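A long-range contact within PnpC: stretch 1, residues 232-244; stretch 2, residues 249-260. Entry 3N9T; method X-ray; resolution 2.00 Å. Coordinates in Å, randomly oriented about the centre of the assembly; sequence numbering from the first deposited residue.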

ATOM      1  N   VAL A 232      -2.046  10.589 -25.464  1.00 14.52           N
ATOM      2  CA  VAL A 232      -2.453  11.414 -24.330  1.00 14.95           C
ATOM      3  C   VAL A 232      -1.153  11.973 -23.771  1.00 15.74           C
ATOM      4  O   VAL A 232      -0.231  11.176 -23.444  1.00 15.86           O
ATOM      5  CB  VAL A 232      -3.064  10.535 -23.220  1.00 16.08           C
ATOM      6  CG1 VAL A 232      -3.215  11.330 -21.876  1.00 16.36           C
ATOM      7  CG2 VAL A 232      -4.428  10.018 -23.682  1.00 15.46           C
ATOM      8  N   THR A 233      -1.022  13.299 -23.687  1.00 15.41           N
ATOM      9  CA  THR A 233       0.264  13.871 -23.252  1.00 13.71           C
ATOM     10  C   THR A 233      -0.034  15.232 -22.623  1.00 15.37           C
ATOM     11  O   THR A 233      -1.218  15.561 -22.456  1.00 12.29           O
ATOM     12  CB  THR A 233       1.299  13.910 -24.413  1.00 15.47           C
ATOM     13  OG1 THR A 233       2.604  14.166 -23.870  1.00 18.16           O
ATOM     14  CG2 THR A 233       0.914  14.967 -25.508  1.00 12.72           C
ATOM     15  N   HIS A 234       1.007  15.985 -22.239  1.00 12.98           N
ATOM     16  CA  HIS A 234       0.866  17.383 -21.679  1.00 15.24           C
ATOM     17  C   HIS A 234       1.904  18.182 -22.491  1.00 15.19           C
ATOM     18  O   HIS A 234       2.947  17.600 -22.880  1.00 14.43           O
ATOM     19  CB  HIS A 234       1.423  17.489 -20.238  1.00 15.11           C
ATOM     20  CG  HIS A 234       0.684  16.748 -19.177  1.00 19.36           C
ATOM     21  ND1 HIS A 234       0.594  17.216 -17.887  1.00 25.67           N
ATOM     22  CD2 HIS A 234       0.074  15.550 -19.182  1.00 17.53           C
ATOM     23  CE1 HIS A 234      -0.053  16.335 -17.152  1.00 23.25           C
ATOM     24  NE2 HIS A 234      -0.363  15.317 -17.920  1.00 22.31           N
ATOM     25  N   LEU A 235       1.658  19.484 -22.737  1.00 13.65           N
ATOM     26  CA  LEU A 235       2.721  20.435 -23.218  1.00 13.76           C
ATOM     27  C   LEU A 235       2.970  21.359 -22.049  1.00 13.00           C
ATOM     28  O   LEU A 235       2.013  21.965 -21.489  1.00 10.69           O
ATOM     29  CB  LEU A 235       2.219  21.289 -24.407  1.00 13.32           C
ATOM     30  CG  LEU A 235       2.086  20.465 -25.703  1.00 14.39           C
ATOM     31  CD1 LEU A 235       1.951  21.480 -26.890  1.00 12.33           C
ATOM     32  CD2 LEU A 235       3.348  19.486 -25.933  1.00 14.39           C
ATOM     33  N   PHE A 236       4.203  21.431 -21.589  1.00 12.94           N
ATOM     34  CA  PHE A 236       4.491  22.209 -20.372  1.00 13.07           C
ATOM     35  C   PHE A 236       5.141  23.516 -20.783  1.00 14.64           C
ATOM     36  O   PHE A 236       6.017  23.475 -21.650  1.00 14.46           O
ATOM     37  CB  PHE A 236       5.520  21.478 -19.495  1.00 13.04           C
ATOM     38  CG  PHE A 236       4.996  20.181 -18.901  1.00 13.67           C
ATOM     39  CD1 PHE A 236       4.322  20.211 -17.702  1.00  8.29           C
ATOM     40  CD2 PHE A 236       5.147  18.960 -19.577  1.00 12.64           C
ATOM     41  CE1 PHE A 236       3.818  19.042 -17.140  1.00 13.98           C
ATOM     42  CE2 PHE A 236       4.628  17.802 -19.018  1.00 14.70           C
ATOM     43  CZ  PHE A 236       3.974  17.863 -17.797  1.00 13.19           C
ATOM     44  N   ASN A 237       4.795  24.638 -20.110  1.00 15.34           N
ATOM     45  CA  ASN A 237       5.441  25.937 -20.404  1.00 16.38           C
ATOM     46  C   ASN A 237       6.950  25.861 -20.104  1.00 17.06           C
ATOM     47  O   ASN A 237       7.361  25.587 -18.982  1.00 16.67           O
ATOM     48  CB  ASN A 237       4.870  27.130 -19.591  1.00 17.03           C
ATOM     49  CG  ASN A 237       3.328  27.249 -19.659  1.00 21.29           C
ATOM     50  OD1 ASN A 237       2.615  26.290 -19.985  1.00 16.97           O
ATOM     51  ND2 ASN A 237       2.818  28.405 -19.249  1.00 21.81           N
ATOM     52  N   SER A 238       7.749  26.189 -21.091  1.00 17.95           N
ATOM     53  CA  SER A 238       9.228  26.191 -20.962  1.00 22.90           C
ATOM     54  C   SER A 238       9.776  27.007 -19.800  1.00 23.49           C
ATOM     55  O   SER A 238      10.910  26.786 -19.301  1.00 25.34           O
ATOM     56  CB  SER A 238       9.816  26.899 -22.192  1.00 22.18           C
ATOM     57  OG  SER A 238      10.353  25.914 -22.983  1.00 31.73           O
ATOM     58  N   ASP A 239       9.056  27.999 -19.394  1.00 23.49           N
ATOM     59  CA  ASP A 239       9.736  28.841 -18.439  1.00 27.71           C
ATOM     60  C   ASP A 239       9.404  28.585 -16.981  1.00 26.16           C
ATOM     61  O   ASP A 239       9.718  29.419 -16.126  1.00 27.39           O
ATOM     62  CB  ASP A 239       9.570  30.320 -18.872  1.00 28.23           C
ATOM     63  CG  ASP A 239      10.351  30.617 -20.173  1.00 32.27           C
ATOM     64  OD1 ASP A 239      11.551  30.179 -20.225  1.00 36.12           O
ATOM     65  OD2 ASP A 239       9.768  31.212 -21.151  1.00 33.51           O
ATOM     66  N   ASP A 240       8.732  27.469 -16.698  1.00 23.20           N
ATOM     67  CA  ASP A 240       7.913  27.398 -15.478  1.00 22.01           C
ATOM     68  C   ASP A 240       8.876  27.160 -14.328  1.00 19.09           C
ATOM     69  O   ASP A 240       9.824  26.427 -14.485  1.00 17.94           O
ATOM     70  CB  ASP A 240       6.869  26.265 -15.578  1.00 20.44           C
ATOM     71  CG  ASP A 240       5.929  26.229 -14.397  1.00 24.61           C
ATOM     72  OD1 ASP A 240       4.767  26.675 -14.529  1.00 18.45           O
ATOM     73  OD2 ASP A 240       6.345  25.755 -13.316  1.00 23.83           O
ATOM     74  N   PRO A 241       8.658  27.803 -13.180  1.00 18.65           N
ATOM     75  CA  PRO A 241       9.680  27.569 -12.150  1.00 19.44           C
ATOM     76  C   PRO A 241       9.655  26.157 -11.519  1.00 19.17           C
ATOM     77  O   PRO A 241      10.549  25.821 -10.768  1.00 19.11           O
ATOM     78  CB  PRO A 241       9.346  28.617 -11.091  1.00 19.75           C
ATOM     79  CG  PRO A 241       7.839  28.876 -11.265  1.00 21.01           C
ATOM     80  CD  PRO A 241       7.584  28.692 -12.731  1.00 19.73           C
ATOM     81  N   TYR A 242       8.694  25.308 -11.899  1.00 18.74           N
ATOM     82  CA  TYR A 242       8.506  23.989 -11.268  1.00 18.99           C
ATOM     83  C   TYR A 242       8.770  22.837 -12.223  1.00 20.64           C
ATOM     84  O   TYR A 242       8.559  21.675 -11.871  1.00 21.07           O
ATOM     85  CB  TYR A 242       7.088  23.865 -10.732  1.00 17.78           C
ATOM     86  CG  TYR A 242       6.795  24.832  -9.617  1.00 18.22           C
ATOM     87  CD1 TYR A 242       7.529  24.799  -8.404  1.00 16.47           C
ATOM     88  CD2 TYR A 242       5.784  25.790  -9.756  1.00 20.70           C
ATOM     89  CE1 TYR A 242       7.270  25.683  -7.379  1.00 19.57           C
ATOM     90  CE2 TYR A 242       5.553  26.722  -8.744  1.00 19.92           C
ATOM     91  CZ  TYR A 242       6.273  26.653  -7.567  1.00 20.37           C
ATOM     92  OH  TYR A 242       5.951  27.561  -6.559  1.00 21.21           O
ATOM     93  N   LEU A 243       9.263  23.169 -13.418  1.00 20.84           N
ATOM     94  CA  LEU A 243       9.542  22.215 -14.491  1.00 21.27           C
ATOM     95  C   LEU A 243      10.434  21.080 -14.063  1.00 21.43           C
ATOM     96  O   LEU A 243      10.251  19.936 -14.511  1.00 20.20           O
ATOM     97  CB  LEU A 243      10.194  22.956 -15.673  1.00 22.72           C
ATOM     98  CG  LEU A 243       9.849  22.683 -17.143  1.00 25.58           C
ATOM     99  CD1 LEU A 243       8.321  22.418 -17.410  1.00 19.35           C
ATOM    100  CD2 LEU A 243      10.372  23.854 -17.992  1.00 27.36           C
ATOM    101  N   ASP A 244      11.389  21.372 -13.178  1.00 19.23           N
ATOM    102  CA  ASP A 244      12.364  20.373 -12.736  1.00 21.65           C
ATOM    103  C   ASP A 244      11.902  19.722 -11.448  1.00 20.17           C
ATOM    104  O   ASP A 244      12.606  18.912 -10.916  1.00 20.78           O
ATOM    105  CB  ASP A 244      13.797  20.987 -12.516  1.00 22.71           C
ATOM    106  CG  ASP A 244      14.421  21.496 -13.837  1.00 32.21           C
ATOM    107  OD1 ASP A 244      14.448  20.704 -14.825  1.00 40.97           O
ATOM    108  OD2 ASP A 244      14.872  22.680 -13.934  1.00 38.71           O
ATOM    109  N   PHE A 249       5.882  14.250 -11.291  1.00 19.10           N
ATOM    110  CA  PHE A 249       6.910  13.841 -12.215  1.00 18.56           C
ATOM    111  C   PHE A 249       6.392  13.649 -13.671  1.00 19.28           C
ATOM    112  O   PHE A 249       6.853  12.734 -14.356  1.00 17.50           O
ATOM    113  CB  PHE A 249       7.567  12.544 -11.703  1.00 20.48           C
ATOM    114  CG  PHE A 249       7.828  12.529 -10.225  1.00 17.49           C
ATOM    115  CD1 PHE A 249       8.891  13.257  -9.704  1.00 18.78           C
ATOM    116  CD2 PHE A 249       7.005  11.816  -9.359  1.00 14.77           C
ATOM    117  CE1 PHE A 249       9.158  13.291  -8.372  1.00 16.10           C
ATOM    118  CE2 PHE A 249       7.243  11.850  -7.977  1.00 16.12           C
ATOM    119  CZ  PHE A 249       8.362  12.548  -7.490  1.00 17.53           C
ATOM    120  N   GLY A 250       5.469  14.514 -14.104  1.00 18.33           N
ATOM    121  CA  GLY A 250       4.897  14.477 -15.460  1.00 17.77           C
ATOM    122  C   GLY A 250       5.814  14.991 -16.595  1.00 17.61           C
ATOM    123  O   GLY A 250       5.611  14.666 -17.770  1.00 16.66           O
ATOM    124  N   VAL A 251       6.779  15.838 -16.252  1.00 16.89           N
ATOM    125  CA  VAL A 251       7.493  16.630 -17.239  1.00 16.24           C
ATOM    126  C   VAL A 251       8.501  15.715 -17.884  1.00 16.74           C
ATOM    127  O   VAL A 251       9.200  14.973 -17.173  1.00 16.68           O
ATOM    128  CB  VAL A 251       8.286  17.840 -16.576  1.00 16.23           C
ATOM    129  CG1 VAL A 251       9.112  18.670 -17.643  1.00 14.43           C
ATOM    130  CG2 VAL A 251       7.341  18.767 -15.836  1.00 16.93           C
ATOM    131  N   LYS A 252       8.567  15.781 -19.213  1.00 15.55           N
ATOM    132  CA  LYS A 252       9.672  15.242 -19.995  1.00 17.13           C
ATOM    133  C   LYS A 252      10.266  16.359 -20.881  1.00 18.20           C
ATOM    134  O   LYS A 252       9.549  17.247 -21.294  1.00 19.01           O
ATOM    135  CB  LYS A 252       9.175  14.089 -20.856  1.00 17.27           C
ATOM    136  CG  LYS A 252       8.582  12.929 -20.012  1.00 16.77           C
ATOM    137  CD  LYS A 252       7.931  11.830 -20.911  1.00 15.96           C
ATOM    138  CE  LYS A 252       7.371  10.709 -20.012  1.00 17.04           C
ATOM    139  NZ  LYS A 252       6.754   9.616 -20.828  1.00 15.28           N
ATOM    140  N   GLY A 253      11.580  16.332 -21.120  1.00 17.99           N
ATOM    141  CA  GLY A 253      12.265  17.320 -21.956  1.00 16.62           C
ATOM    142  C   GLY A 253      11.557  17.697 -23.259  1.00 17.94           C
ATOM    143  O   GLY A 253      11.352  18.872 -23.493  1.00 17.44           O
ATOM    144  N   SER A 254      11.106  16.716 -24.059  1.00 16.26           N
ATOM    145  CA  SER A 254      10.498  16.984 -25.336  1.00 15.65           C
ATOM    146  C   SER A 254       9.065  17.591 -25.275  1.00 16.07           C
ATOM    147  O   SER A 254       8.564  18.057 -26.315  1.00 16.11           O
ATOM    148  CB  SER A 254      10.457  15.696 -26.152  1.00 17.93           C
ATOM    149  OG  SER A 254       9.495  14.779 -25.592  1.00 17.42           O
ATOM    150  N   LEU A 255       8.428  17.590 -24.098  1.00 15.17           N
ATOM    151  CA  LEU A 255       7.016  18.099 -23.963  1.00 15.70           C
ATOM    152  C   LEU A 255       6.972  19.560 -23.499  1.00 16.34           C
ATOM    153  O   LEU A 255       5.915  20.065 -23.075  1.00 16.63           O
ATOM    154  CB  LEU A 255       6.279  17.227 -22.914  1.00 13.43           C
ATOM    155  CG  LEU A 255       6.191  15.751 -23.344  1.00 16.47           C
ATOM    156  CD1 LEU A 255       5.415  14.940 -22.278  1.00 13.25           C
ATOM    157  CD2 LEU A 255       5.516  15.609 -24.729  1.00 16.13           C
ATOM    158  N   GLN A 256       8.127  20.228 -23.490  1.00 16.39           N
ATOM    159  CA  GLN A 256       8.200  21.597 -23.079  1.00 16.91           C
ATOM    160  C   GLN A 256       8.028  22.419 -24.350  1.00 17.65           C
ATOM    161  O   GLN A 256       8.445  22.037 -25.458  1.00 18.33           O
ATOM    162  CB  GLN A 256       9.567  21.917 -22.448  1.00 18.31           C
ATOM    163  CG  GLN A 256       9.938  21.000 -21.326  1.00 24.13           C
ATOM    164  CD  GLN A 256      11.256  21.338 -20.674  1.00 29.61           C
ATOM    165  OE1 GLN A 256      11.853  22.410 -20.914  1.00 31.20           O
ATOM    166  NE2 GLN A 256      11.691  20.448 -19.787  1.00 30.59           N
ATOM    167  N   VAL A 257       7.349  23.528 -24.226  1.00 16.79           N
ATOM    168  CA  VAL A 257       7.186  24.379 -25.394  1.00 17.96           C
ATOM    169  C   VAL A 257       7.283  25.833 -24.880  1.00 19.36           C
ATOM    170  O   VAL A 257       6.729  26.177 -23.827  1.00 19.06           O
ATOM    171  CB  VAL A 257       5.819  24.086 -26.102  1.00 17.37           C
ATOM    172  CG1 VAL A 257       4.607  24.526 -25.198  1.00 17.51           C
ATOM    173  CG2 VAL A 257       5.809  24.747 -27.421  1.00 18.28           C
ATOM    174  N   LYS A 258       7.974  26.673 -25.630  1.00 19.72           N
ATOM    175  CA  LYS A 258       8.128  28.073 -25.315  1.00 20.07           C
ATOM    176  C   LYS A 258       6.905  28.950 -25.702  1.00 19.43           C
ATOM    177  O   LYS A 258       6.453  28.931 -26.838  1.00 19.50           O
ATOM    178  CB  LYS A 258       9.384  28.534 -26.074  1.00 22.04           C
ATOM    179  CG  LYS A 258       9.699  30.039 -25.960  1.00 27.81           C
ATOM    180  CD  LYS A 258      10.363  30.402 -24.668  1.00 36.07           C
ATOM    181  CE  LYS A 258      11.054  31.775 -24.872  1.00 42.61           C
ATOM    182  NZ  LYS A 258      11.565  32.304 -23.569  1.00 44.51           N
ATOM    183  N   TYR A 259       6.356  29.689 -24.759  1.00 18.61           N
ATOM    184  CA  TYR A 259       5.346  30.678 -25.081  1.00 20.66           C
ATOM    185  C   TYR A 259       6.057  32.025 -25.448  1.00 22.42           C
ATOM    186  O   TYR A 259       6.385  32.791 -24.558  1.00 22.52           O
ATOM    187  CB  TYR A 259       4.360  30.842 -23.945  1.00 19.30           C
ATOM    188  CG  TYR A 259       3.364  29.688 -23.840  1.00 20.40           C
ATOM    189  CD1 TYR A 259       3.752  28.453 -23.345  1.00 18.77           C
ATOM    190  CD2 TYR A 259       2.041  29.871 -24.193  1.00 15.39           C
ATOM    191  CE1 TYR A 259       2.831  27.369 -23.234  1.00 19.14           C
ATOM    192  CE2 TYR A 259       1.105  28.827 -24.103  1.00 18.67           C
ATOM    193  CZ  TYR A 259       1.508  27.573 -23.629  1.00 16.26           C
ATOM    194  OH  TYR A 259       0.551  26.609 -23.529  1.00 11.83           O
ATOM    195  N   GLU A 260       6.318  32.250 -26.741  1.00 23.11           N
ATOM    196  CA  GLU A 260       7.113  33.428 -27.208  1.00 24.89           C
ATOM    197  C   GLU A 260       6.252  34.646 -27.256  1.00 24.70           C
ATOM    198  O   GLU A 260       5.046  34.551 -27.456  1.00 25.36           O
ATOM    199  CB  GLU A 260       7.660  33.210 -28.618  1.00 24.14           C
ATOM    200  CG  GLU A 260       8.351  31.894 -28.838  1.00 29.72           C
ATOM    201  CD  GLU A 260       8.966  31.795 -30.229  1.00 33.71           C
ATOM    202  OE1 GLU A 260       8.521  32.509 -31.161  1.00 31.62           O
ATOM    203  OE2 GLU A 260       9.933  31.033 -30.371  1.00 36.19           O
TER
HETATM  204  O   HOH W   1       7.388  29.785 -21.916  1.00 25.67           O

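The two stretches meet as a short parallel strand pairing, flanked by an apolar cluster around F236 and closed at one end by a salt bridge. Together they bury 795 Å² of surface, both sides summed.

Three backbone hydrogen bonds form the core of the pairing. F236 N donates to L255 O at 2.6 Å, a short and nearly straight bond. V257 N donates to F236 O at 2.9 Å, and S238 N donates to V257 O, also at 2.9 Å. The donor thus alternates between the stretches, as expected for parallel strands. F236 lies level with Q256, with their CA atoms 4.6 Å apart. Two CA-H...O contacts add to the ladder: L235 CA to L255 O and Q256 CA to F236 O, each 3.2 Å.

F236 has the largest area covered by the other stretch. Its m rotamer brings the ring to V251. V251 CG2 sits over the ring face, 3.8 Å from the F236 ring centroid and 13° off the normal, a CH-pi contact. L255 O lies at the ring edge, near its plane. The flat aromatic face suits a branched aliphatic partner. G250 O is 3.5 Å from F236 CE2. A CB on G250 would point toward stretch 1 and lie only 3.5 Å from F236 CZ, a tight fit, so glycine suits the place.

L255 points toward stretch 1 and is buried. Its CB packs 3.9 Å from F236 CD2, while its CD1 reaches T233 OG1 at 3.3 Å. That hydroxyl is hydrogen-bonded elsewhere in the structure. H234 O is less well served: the contact buries it, its nearest neighbour across the stretches is L255 CB at 3.4 Å, and it has no polar partner in the model.

Other aliphatic pairs extend the packing. L235 CB lies 4.1 Å from V257 CG1. L243 CD1 lies 3.8 Å from V251 CG1, so V251 packs against both F236 and L243. Two type I turns, N237 to D240 and D240 to L243, lead the chain back toward V251; L243 closes the second. In the second turn, Y242 N donates to D240 OD2 at 2.8 Å.

Charged groups suit the exposed end. D239 OD2 forms a salt bridge with K258 NZ at 3.2 Å. Water 1 adds a second link: it donates to D239 OD2 at 2.9 Å and accepts from Y259 N at 3.0 Å. One carboxylate oxygen therefore serves both the lysine and the water.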